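Local coordinates for alpha-L-rhamnosidase (Aspergillus terreus, PDB 6GSZ) that hydrolyses terminal non-reducing alpha-L-rhamnose residues from alpha-L-rhamnosides, as a calcium-binding, N-glycosylated fungal glycoside hydrolase, at the glycan on Asn628 and the glycan on Asn615. Residues are numbered along the deposited sequence; one frame, centred on the assembly and turned at random.

Contact 1: the glycan on Asn628. Residues 556, 559-561, 565, 625, 628-629, 632. With NAG (2-acetamido-2-deoxy-beta-D-glucopyranose), chain B; NAG (2-acetamido-2-deoxy-beta-D-glucopyranose), chain C; BMA (beta-D-mannopyranose), chain F; MAN (alpha-D-mannopyranose), chain D; MAN (alpha-D-mannopyranose), chain E; CA (calcium ion), chain G.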
loop_
_atom_site.group_PDB
_atom_site.type_symbol
_atom_site.label_atom_id
_atom_site.label_comp_id
_atom_site.label_asym_id
_atom_site.label_seq_id
_atom_site.Cartn_x
_atom_site.Cartn_y
_atom_site.Cartn_z
ATOM N N LYS A 556 -9.475 -14.108 15.233
ATOM C CA LYS A 556 -10.232 -15.015 16.059
ATOM C C LYS A 556 -11.634 -14.468 16.375
ATOM O O LYS A 556 -12.633 -15.183 16.285
ATOM C CB LYS A 556 -9.467 -15.334 17.342
ATOM C CG LYS A 556 -10.240 -16.190 18.337
ATOM C CD LYS A 556 -9.349 -16.788 19.402
ATOM C CE LYS A 556 -10.083 -17.407 20.581
ATOM N NZ LYS A 556 -11.131 -18.406 20.270
ATOM N N VAL A 559 -14.049 -14.897 13.322
ATOM C CA VAL A 559 -14.600 -16.229 13.142
ATOM C C VAL A 559 -15.581 -16.532 14.286
ATOM O O VAL A 559 -16.660 -17.092 14.056
ATOM C CB VAL A 559 -13.487 -17.261 13.035
ATOM C CG1 VAL A 559 -13.995 -18.684 13.013
ATOM C CG2 VAL A 559 -12.677 -16.980 11.786
ATOM N N ASP A 560 -15.199 -16.197 15.521
ATOM C CA ASP A 560 -15.976 -16.603 16.663
ATOM C C ASP A 560 -17.313 -15.837 16.771
ATOM O O ASP A 560 -18.313 -16.415 17.248
ATOM C CB ASP A 560 -15.204 -16.399 17.950
ATOM C CG ASP A 560 -14.029 -17.347 18.136
ATOM O OD1 ASP A 560 -13.939 -18.374 17.362
ATOM O OD2 ASP A 560 -13.254 -17.077 19.093
ATOM N N LYS A 561 -17.293 -14.531 16.476
ATOM C CA LYS A 561 -18.397 -13.646 16.861
ATOM C C LYS A 561 -18.881 -12.721 15.731
ATOM O O LYS A 561 -19.948 -12.092 15.851
ATOM C CB LYS A 561 -17.957 -12.802 18.061
ATOM C CG LYS A 561 -17.632 -13.600 19.312
ATOM C CD LYS A 561 -17.231 -12.755 20.508
ATOM C CE LYS A 561 -16.751 -13.557 21.690
ATOM N NZ LYS A 561 -16.336 -12.650 22.794
ATOM N N ARG A 565 -24.172 -16.940 11.384
ATOM C CA ARG A 565 -24.250 -18.324 10.973
ATOM C C ARG A 565 -25.696 -18.857 10.998
ATOM O O ARG A 565 -26.549 -18.390 11.762
ATOM C CB ARG A 565 -23.416 -19.228 11.855
ATOM C CG ARG A 565 -21.930 -18.895 11.763
ATOM C CD ARG A 565 -21.090 -19.695 12.687
ATOM N NE ARG A 565 -19.727 -19.221 12.728
ATOM C CZ ARG A 565 -18.655 -19.891 12.306
ATOM N NH1 ARG A 565 -18.779 -21.039 11.648
ATOM N NH2 ARG A 565 -17.457 -19.398 12.556
ATOM N N GLU A 625 -6.909 -23.679 20.567
ATOM C CA GLU A 625 -7.488 -23.000 19.411
ATOM C C GLU A 625 -7.216 -23.761 18.115
ATOM O O GLU A 625 -8.136 -23.973 17.320
ATOM C CB GLU A 625 -6.931 -21.592 19.300
ATOM C CG GLU A 625 -7.377 -20.667 20.444
ATOM C CD GLU A 625 -6.601 -20.689 21.755
ATOM O OE1 GLU A 625 -5.760 -21.582 22.004
ATOM O OE2 GLU A 625 -6.883 -19.781 22.573
ATOM N N ASN A 628 -9.401 -26.752 17.959
ATOM C CA ASN A 628 -10.773 -26.334 17.848
ATOM C C ASN A 628 -11.069 -25.982 16.395
ATOM O O ASN A 628 -12.073 -26.433 15.825
ATOM C CB ASN A 628 -11.002 -25.098 18.686
ATOM C CG ASN A 628 -12.440 -24.650 18.749
ATOM O OD1 ASN A 628 -13.356 -25.443 18.947
ATOM N ND2 ASN A 628 -12.651 -23.359 18.568
ATOM N N TYR A 629 -10.218 -25.148 15.780
ATOM C CA TYR A 629 -10.518 -24.709 14.403
ATOM C C TYR A 629 -10.325 -25.822 13.386
ATOM O O TYR A 629 -11.044 -25.870 12.391
ATOM C CB TYR A 629 -9.748 -23.430 14.070
ATOM C CG TYR A 629 -10.175 -22.272 14.951
ATOM C CD1 TYR A 629 -11.505 -21.876 15.007
ATOM C CD2 TYR A 629 -9.280 -21.634 15.792
ATOM C CE1 TYR A 629 -11.938 -20.888 15.888
ATOM C CE2 TYR A 629 -9.678 -20.620 16.656
ATOM C CZ TYR A 629 -11.024 -20.284 16.731
ATOM O OH TYR A 629 -11.432 -19.296 17.580
ATOM N N TRP A 632 -13.680 -27.672 13.755
ATOM C CA TRP A 632 -14.739 -26.881 13.083
ATOM C C TRP A 632 -14.572 -26.971 11.568
ATOM O O TRP A 632 -15.554 -27.121 10.839
ATOM C CB TRP A 632 -14.713 -25.411 13.529
ATOM C CG TRP A 632 -15.454 -25.150 14.798
ATOM C CD1 TRP A 632 -15.075 -25.403 16.080
ATOM C CD2 TRP A 632 -16.783 -24.629 14.891
ATOM N NE1 TRP A 632 -16.074 -25.075 16.957
ATOM C CE2 TRP A 632 -17.134 -24.601 16.256
ATOM C CE3 TRP A 632 -17.691 -24.153 13.945
ATOM C CZ2 TRP A 632 -18.366 -24.113 16.704
ATOM C CZ3 TRP A 632 -18.906 -23.684 14.387
ATOM C CH2 TRP A 632 -19.235 -23.671 15.741
HETATM C C1 NAG B . -13.880 -22.715 18.790
HETATM C C2 NAG B . -13.583 -21.651 19.896
HETATM C C3 NAG B . -14.895 -21.040 20.390
HETATM C C4 NAG B . -15.735 -20.557 19.192
HETATM C C5 NAG B . -15.820 -21.570 18.077
HETATM C C6 NAG B . -16.431 -21.007 16.793
HETATM C C7 NAG B . -11.534 -22.059 21.106
HETATM C C8 NAG B . -10.854 -22.677 22.280
HETATM N N2 NAG B . -12.854 -22.187 21.019
HETATM O O3 NAG B . -14.618 -19.967 21.298
HETATM O O4 NAG B . -17.106 -20.341 19.578
HETATM O O5 NAG B . -14.523 -22.124 17.724
HETATM O O6 NAG B . -15.493 -20.187 16.063
HETATM O O7 NAG B . -10.860 -21.504 20.211
HETATM C C1 NAG C . -17.449 -19.041 20.000
HETATM C C2 NAG C . -18.931 -18.867 19.789
HETATM C C3 NAG C . -19.394 -17.546 20.390
HETATM C C4 NAG C . -18.923 -17.424 21.834
HETATM C C5 NAG C . -17.419 -17.644 21.940
HETATM C C6 NAG C . -16.959 -17.667 23.391
HETATM C C7 NAG C . -19.812 -19.919 17.761
HETATM C C8 NAG C . -20.011 -19.747 16.288
HETATM N N2 NAG C . -19.230 -18.894 18.389
HETATM O O3 NAG C . -20.824 -17.456 20.330
HETATM O O4 NAG C . -19.198 -16.111 22.274
HETATM O O5 NAG C . -17.117 -18.914 21.372
HETATM O O6 NAG C . -15.542 -17.957 23.396
HETATM O O7 NAG C . -20.125 -20.968 18.334
HETATM C C1 BMA F . -20.058 -16.007 23.416
HETATM C C2 BMA F . -19.814 -14.704 24.164
HETATM C C3 BMA F . -20.831 -14.592 25.315
HETATM C C4 BMA F . -22.253 -14.735 24.777
HETATM C C5 BMA F . -22.432 -15.946 23.871
HETATM C C6 BMA F . -23.734 -15.846 23.085
HETATM O O2 BMA F . -19.985 -13.656 23.230
HETATM O O3 BMA F . -20.750 -13.313 25.940
HETATM O O4 BMA F . -23.125 -14.875 25.890
HETATM O O5 BMA F . -21.360 -16.060 22.924
HETATM O O6 BMA F . -23.832 -17.038 22.307
HETATM C C1 MAN D . -20.304 -13.380 27.309
HETATM C C2 MAN D . -20.582 -12.022 27.975
HETATM C C3 MAN D . -19.625 -10.973 27.427
HETATM C C4 MAN D . -18.185 -11.474 27.381
HETATM C C5 MAN D . -18.078 -12.853 26.710
HETATM C C6 MAN D . -16.666 -13.433 26.623
HETATM O O2 MAN D . -20.382 -12.053 29.404
HETATM O O3 MAN D . -19.637 -9.820 28.281
HETATM O O4 MAN D . -17.448 -10.493 26.640
HETATM O O5 MAN D . -18.930 -13.790 27.395
HETATM O O6 MAN D . -16.529 -14.209 25.404
HETATM C C1 MAN E . -25.082 -17.285 21.620
HETATM C C2 MAN E . -25.056 -18.718 21.043
HETATM C C3 MAN E . -24.032 -18.827 19.876
HETATM C C4 MAN E . -24.212 -17.722 18.803
HETATM C C5 MAN E . -24.381 -16.355 19.518
HETATM C C6 MAN E . -24.652 -15.162 18.594
HETATM O O2 MAN E . -26.375 -19.110 20.641
HETATM O O3 MAN E . -24.020 -20.159 19.282
HETATM O O4 MAN E . -23.065 -17.743 17.845
HETATM O O5 MAN E . -25.363 -16.356 20.564
HETATM O O6 MAN E . -25.992 -15.094 18.131
HETATM CA CA CA G . -19.841 -9.366 30.546
HETATM O O HOH W 1 -12.237 -19.289 22.663
HETATM O O HOH W 2 -17.951 -10.604 23.438
HETATM O O HOH W 3 -21.083 -16.332 16.627
#
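Four oxygens gather round Lys556 NZ: the carboxylate of Asp560, the phenol of Tyr629, a water, and the acetamide oxygen of the first N-acetylglucosamine. That is more than its N-H groups can serve one apiece, so at least one must be shared, and the sugar contact is the longest. The chain runs with CG anti to the backbone N (chi1 175°) and bends only at its last torsion, bringing Lys556 NZ to within 3.1 Å of O7 of NAG (chain B). Lys556 NZ meets the syn lone pair of Asp560 OD2 in a salt bridge, 2.8 Å long. The sister oxygen is gripped twice. Tyr629 OH approaches Asp560 OD1 on the syn side at 2.7 Å, while the 6-hydroxyl of NAG (chain B) takes the anti lone pair, O6 to OD1 again 2.7 Å. The nearby lysine would favour the ionised form of this carboxylate, and the tyrosine hydroxyl helps it fix the carboxylate's rotation. Across the sugar, C6 of NAG (chain B) lies over the six-membered ring of Trp632, 3.8 Å from the centroid and displaced toward the rim. The second sugar is read by the backbone: N2 of NAG (chain C) donates to Asp560 O in the carbonyl plane, 2.9 Å away and nearly straight (165° at H). Arg565 lays CD and NE along that acetamide methyl. Outer mannoses and the partly occupied calcium are poorly ordered. Asn628, covalently linked through ND2, projects from helix 623-644, and the core chitobiose lies against helix 545-562 of the six-hairpin catalytic domain.

Contact 2: the glycan on Asn615. Residues 536, 608, 611-612, 615, 666, 668-671, 853. With NAG (2-acetamido-2-deoxy-beta-D-glucopyranose), chain H; NAG (2-acetamido-2-deoxy-beta-D-glucopyranose), chain I; BMA (beta-D-mannopyranose), chain P; MAN (alpha-D-mannopyranose), chain J; MAN (alpha-D-mannopyranose), chain K; MAN (alpha-D-mannopyranose), chain L; MAN (alpha-D-mannopyranose), chain M; CA (calcium ion), chain N; CA (calcium ion), chain O.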
loop_
_atom_site.group_PDB
_atom_site.type_symbol
_atom_site.label_atom_id
_atom_site.label_comp_id
_atom_site.label_asym_id
_atom_site.label_seq_id
_atom_site.Cartn_x
_atom_site.Cartn_y
_atom_site.Cartn_z
ATOM N N TRP A 536 -2.709 -13.411 7.604
ATOM C CA TRP A 536 -2.105 -14.699 7.232
ATOM C C TRP A 536 -1.039 -14.470 6.146
ATOM O O TRP A 536 0.080 -14.989 6.216
ATOM C CB TRP A 536 -3.190 -15.650 6.728
ATOM C CG TRP A 536 -2.694 -16.989 6.250
ATOM C CD1 TRP A 536 -2.478 -18.101 6.987
ATOM C CD2 TRP A 536 -2.378 -17.326 4.901
ATOM N NE1 TRP A 536 -2.059 -19.126 6.187
ATOM C CE2 TRP A 536 -1.936 -18.670 4.903
ATOM C CE3 TRP A 536 -2.334 -16.593 3.721
ATOM C CZ2 TRP A 536 -1.504 -19.291 3.732
ATOM C CZ3 TRP A 536 -1.902 -17.198 2.563
ATOM C CH2 TRP A 536 -1.499 -18.534 2.575
ATOM N N HIS A 608 -12.216 -21.361 4.364
ATOM C CA HIS A 608 -10.844 -20.869 4.165
ATOM C C HIS A 608 -10.372 -20.078 5.407
ATOM O O HIS A 608 -9.217 -20.220 5.874
ATOM C CB HIS A 608 -10.741 -20.070 2.868
ATOM C CG HIS A 608 -9.399 -19.520 2.618
ATOM N ND1 HIS A 608 -8.277 -20.315 2.551
ATOM C CD2 HIS A 608 -9.025 -18.261 2.346
ATOM C CE1 HIS A 608 -7.235 -19.536 2.272
ATOM N NE2 HIS A 608 -7.694 -18.257 2.117
ATOM N N ASP A 611 -9.618 -22.443 8.226
ATOM C CA ASP A 611 -8.369 -23.147 7.950
ATOM C C ASP A 611 -7.166 -22.233 8.276
ATOM O O ASP A 611 -6.221 -22.599 9.009
ATOM C CB ASP A 611 -8.352 -23.535 6.486
ATOM C CG ASP A 611 -7.234 -24.457 6.055
ATOM O OD1 ASP A 611 -6.862 -25.327 6.844
ATOM O OD2 ASP A 611 -6.809 -24.321 4.893
ATOM N N MET A 612 -7.247 -20.974 7.802
ATOM C CA MET A 612 -6.177 -20.016 8.071
ATOM C C MET A 612 -6.047 -19.791 9.577
ATOM O O MET A 612 -4.908 -19.701 10.109
ATOM C CB MET A 612 -6.391 -18.672 7.376
ATOM C CG MET A 612 -6.121 -18.694 5.869
ATOM S SD MET A 612 -6.220 -17.059 5.124
ATOM C CE MET A 612 -7.962 -16.652 5.216
ATOM N N ASN A 615 -4.278 -22.613 11.243
ATOM C CA ASN A 615 -2.869 -22.590 10.907
ATOM C C ASN A 615 -2.145 -21.484 11.670
ATOM O O ASN A 615 -1.042 -21.696 12.186
ATOM C CB ASN A 615 -2.660 -22.536 9.400
ATOM C CG ASN A 615 -3.037 -23.846 8.742
ATOM O OD1 ASN A 615 -3.626 -24.751 9.378
ATOM N ND2 ASN A 615 -2.724 -23.950 7.466
ATOM N N ASP A 666 -9.759 -27.095 -0.983
ATOM C CA ASP A 666 -9.699 -28.561 -0.716
ATOM C C ASP A 666 -10.987 -29.031 -0.013
ATOM O O ASP A 666 -10.963 -29.678 1.040
ATOM C CB ASP A 666 -8.437 -28.937 0.070
ATOM C CG ASP A 666 -7.138 -28.698 -0.665
ATOM O OD1 ASP A 666 -7.027 -29.142 -1.830
ATOM O OD2 ASP A 666 -6.221 -28.120 -0.052
ATOM N N PHE A 668 -13.588 -30.891 -1.593
ATOM C CA PHE A 668 -14.220 -32.098 -2.165
ATOM C C PHE A 668 -13.993 -33.250 -1.200
ATOM O O PHE A 668 -13.021 -33.255 -0.448
ATOM C CB PHE A 668 -13.674 -32.416 -3.564
ATOM C CG PHE A 668 -14.188 -31.480 -4.620
ATOM C CD1 PHE A 668 -15.398 -31.705 -5.251
ATOM C CD2 PHE A 668 -13.486 -30.322 -4.936
ATOM C CE1 PHE A 668 -15.905 -30.794 -6.166
ATOM C CE2 PHE A 668 -13.997 -29.432 -5.863
ATOM C CZ PHE A 668 -15.179 -29.685 -6.504
ATOM N N PRO A 669 -14.902 -34.237 -1.163
ATOM C CA PRO A 669 -14.741 -35.366 -0.248
ATOM C C PRO A 669 -13.654 -36.383 -0.609
ATOM O O PRO A 669 -13.359 -37.231 0.208
ATOM C CB PRO A 669 -16.126 -36.019 -0.257
ATOM C CG PRO A 669 -16.734 -35.654 -1.567
ATOM C CD PRO A 669 -16.167 -34.283 -1.915
ATOM N N SER A 670 -13.081 -36.285 -1.803
ATOM C CA SER A 670 -12.024 -37.198 -2.188
ATOM C C SER A 670 -11.126 -36.537 -3.225
ATOM O O SER A 670 -11.547 -35.620 -3.949
ATOM C CB SER A 670 -12.574 -38.495 -2.757
ATOM O OG SER A 670 -13.062 -38.323 -4.064
ATOM N N ALA A 671 -9.876 -37.019 -3.273
ATOM C CA ALA A 671 -8.892 -36.524 -4.226
ATOM C C ALA A 671 -9.427 -36.762 -5.645
ATOM O O ALA A 671 -9.171 -35.968 -6.563
ATOM C CB ALA A 671 -7.575 -37.214 -4.010
ATOM N N LYS A 853 14.108 -32.577 -8.055
ATOM C CA LYS A 853 14.021 -31.661 -6.935
ATOM C C LYS A 853 15.377 -31.663 -6.235
ATOM O O LYS A 853 15.938 -32.743 -6.001
ATOM C CB LYS A 853 12.982 -32.121 -5.912
ATOM C CG LYS A 853 11.526 -31.958 -6.332
ATOM C CD LYS A 853 10.538 -32.161 -5.201
ATOM C CE LYS A 853 11.043 -31.683 -3.850
ATOM N NZ LYS A 853 9.959 -31.647 -2.835
HETATM C C1 NAG H . -3.080 -25.139 6.741
HETATM C C2 NAG H . -3.030 -24.879 5.246
HETATM C C3 NAG H . -3.369 -26.168 4.478
HETATM C C4 NAG H . -2.503 -27.308 4.973
HETATM C C5 NAG H . -2.580 -27.419 6.490
HETATM C C6 NAG H . -1.663 -28.499 7.059
HETATM C C7 NAG H . -3.565 -22.719 4.250
HETATM C C8 NAG H . -4.669 -21.735 3.980
HETATM N N2 NAG H . -3.928 -23.821 4.901
HETATM O O3 NAG H . -3.149 -25.942 3.086
HETATM O O4 NAG H . -3.051 -28.514 4.402
HETATM O O5 NAG H . -2.188 -26.160 7.057
HETATM O O6 NAG H . -0.274 -28.240 6.730
HETATM O O7 NAG H . -2.416 -22.503 3.929
HETATM C C1 NAG I . -2.057 -29.277 3.761
HETATM C C2 NAG I . -2.724 -30.644 3.510
HETATM C C3 NAG I . -1.799 -31.612 2.809
HETATM C C4 NAG I . -1.132 -30.929 1.640
HETATM C C5 NAG I . -0.550 -29.576 1.992
HETATM C C6 NAG I . -0.007 -28.970 0.709
HETATM C C7 NAG I . -4.472 -31.177 5.186
HETATM C C8 NAG I . -4.688 -31.951 6.457
HETATM N N2 NAG I . -3.184 -31.281 4.729
HETATM O O3 NAG I . -2.506 -32.788 2.351
HETATM O O4 NAG I . -0.031 -31.749 1.294
HETATM O O5 NAG I . -1.557 -28.701 2.551
HETATM O O6 NAG I . 0.519 -27.694 1.021
HETATM O O7 NAG I . -5.404 -30.516 4.658
HETATM C C1 BMA P . -0.246 -32.455 0.064
HETATM C C2 BMA P . 1.101 -32.656 -0.601
HETATM C C3 BMA P . 0.955 -33.587 -1.797
HETATM C C4 BMA P . 0.281 -34.878 -1.368
HETATM C C5 BMA P . -1.069 -34.552 -0.752
HETATM C C6 BMA P . -1.744 -35.793 -0.234
HETATM O O2 BMA P . 1.986 -33.226 0.372
HETATM O O3 BMA P . 2.228 -33.948 -2.344
HETATM O O4 BMA P . 0.110 -35.786 -2.470
HETATM O O5 BMA P . -0.878 -33.706 0.354
HETATM O O6 BMA P . -2.960 -35.396 0.389
HETATM C C1 MAN J . -3.649 -36.526 0.956
HETATM C C2 MAN J . -5.086 -36.064 1.213
HETATM C C3 MAN J . -5.093 -34.994 2.305
HETATM C C4 MAN J . -4.359 -35.528 3.542
HETATM C C5 MAN J . -2.971 -36.065 3.180
HETATM C C6 MAN J . -2.265 -36.679 4.390
HETATM O O2 MAN J . -5.898 -37.166 1.639
HETATM O O3 MAN J . -6.438 -34.565 2.644
HETATM O O4 MAN J . -4.212 -34.454 4.482
HETATM O O5 MAN J . -3.066 -37.049 2.150
HETATM O O6 MAN J . -3.138 -37.649 4.993
HETATM C C1 MAN K . -6.789 -33.236 2.106
HETATM C C2 MAN K . -7.913 -32.604 2.955
HETATM C C3 MAN K . -9.191 -33.445 2.662
HETATM C C4 MAN K . -9.442 -33.649 1.148
HETATM C C5 MAN K . -8.191 -34.201 0.452
HETATM C C6 MAN K . -8.372 -34.441 -1.055
HETATM O O2 MAN K . -8.073 -31.128 2.816
HETATM O O3 MAN K . -10.332 -32.864 3.347
HETATM O O4 MAN K . -10.488 -34.601 0.868
HETATM O O5 MAN K . -7.124 -33.289 0.702
HETATM O O6 MAN K . -8.965 -33.310 -1.710
HETATM C C1 MAN L . -2.645 -38.137 6.248
HETATM C C2 MAN L . -3.680 -39.088 6.834
HETATM C C3 MAN L . -4.931 -38.318 7.227
HETATM C C4 MAN L . -4.576 -37.194 8.191
HETATM C C5 MAN L . -3.492 -36.315 7.557
HETATM C C6 MAN L . -2.926 -35.264 8.482
HETATM O O2 MAN L . -3.174 -39.740 8.000
HETATM O O3 MAN L . -5.890 -39.218 7.803
HETATM O O4 MAN L . -5.755 -36.422 8.449
HETATM O O5 MAN L . -2.349 -37.096 7.159
HETATM O O6 MAN L . -2.419 -35.884 9.691
HETATM C C1 MAN M . 2.485 -33.171 -3.516
HETATM C C2 MAN M . 3.643 -33.839 -4.239
HETATM C C3 MAN M . 4.922 -33.644 -3.437
HETATM C C4 MAN M . 5.108 -32.186 -2.994
HETATM C C5 MAN M . 3.843 -31.640 -2.326
HETATM C C6 MAN M . 3.938 -30.174 -1.870
HETATM O O2 MAN M . 3.744 -33.243 -5.532
HETATM O O3 MAN M . 6.058 -34.064 -4.189
HETATM O O4 MAN M . 6.176 -32.150 -2.056
HETATM O O5 MAN M . 2.748 -31.788 -3.240
HETATM O O6 MAN M . 2.649 -29.568 -2.016
HETATM CA CA CA N . -7.182 -29.173 3.883
HETATM CA CA CA O . -10.353 -30.547 3.112
HETATM O O HOH W 4 -9.403 -28.432 3.147
HETATM O O HOH W 5 -9.042 -30.621 5.192
HETATM O O HOH W 6 -6.958 -27.046 3.478
HETATM O O HOH W 7 -6.608 -28.068 6.024
HETATM O O HOH W 8 -5.872 -29.487 2.395
HETATM O O HOH W 9 -11.708 -30.178 4.611
HETATM O O HOH W 10 -12.432 -31.910 1.933
HETATM O O HOH W 11 -10.756 -31.310 -2.275
HETATM O O HOH W 12 -1.018 -21.829 6.560
#
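Attachment here is N-glycosylation of Asn615, within the six-hairpin glycosidase domain typical of this rhamnosidase family, and the branched mannose glycan folds back onto the protein through a pair of calcium ions. The covalent bond runs from ND2, on helix 598-619, to C1 of NAG (chain H). Direct hydrogen bonding comes from one turn earlier: Asp611, CG anti to its backbone N (chi1 -171°), accepts the acetamide N2 of NAG (chain H) at OD2, 2.9 Å away, with the donor well above the carboxylate plane. Farther out, the 4-hydroxyl of the poorly ordered MAN (chain K) donates in plane to the carbonyl of Phe668. Water joins the indole N-H of Trp536 to both the linking amide and O7 of the first sugar. Apolar contact centres on the acetamide methyl, C8, which meets His608 CE1 at 3.8 Å, Met612 CG at 3.9 Å and the rim of Trp536. Met612 also sets its sulfur over one face of that indole, SD 3.5 Å above the plane. Metal binding spans sugar and loop. The partly occupied calciums, 3.5 Å from CA (chain N) to CA (chain O), share MAN (chain K) O2 and two waters. Asp666 gives its backbone O to CA (chain O) at 2.3 Å, whereas its carboxylate and that of Asp611 reach the waters of CA (chain N). CA (chain N) also binds the acetamide O7 of the poorly ordered NAG (chain I) at 2.4 Å.

About 17 Å separates the C-alpha centres of contact 1 and contact 2, and the two have no residue in common. They are neighbours in sequence nonetheless: the glycosylated helix of contact 2, 598-619, is followed directly by that of contact 1, 623-644, so successive helices of the catalytic domain each carry a sugar tree. Their strategies differ. Contact 1 secures its inner sugars with charged and aromatic side chains, whereas contact 2 also holds a distant mannose through calcium. Both lie within the single chain of the deposited assembly, neither includes a residue of the glucose-binding pocket, and they may help stabilise the domain surface.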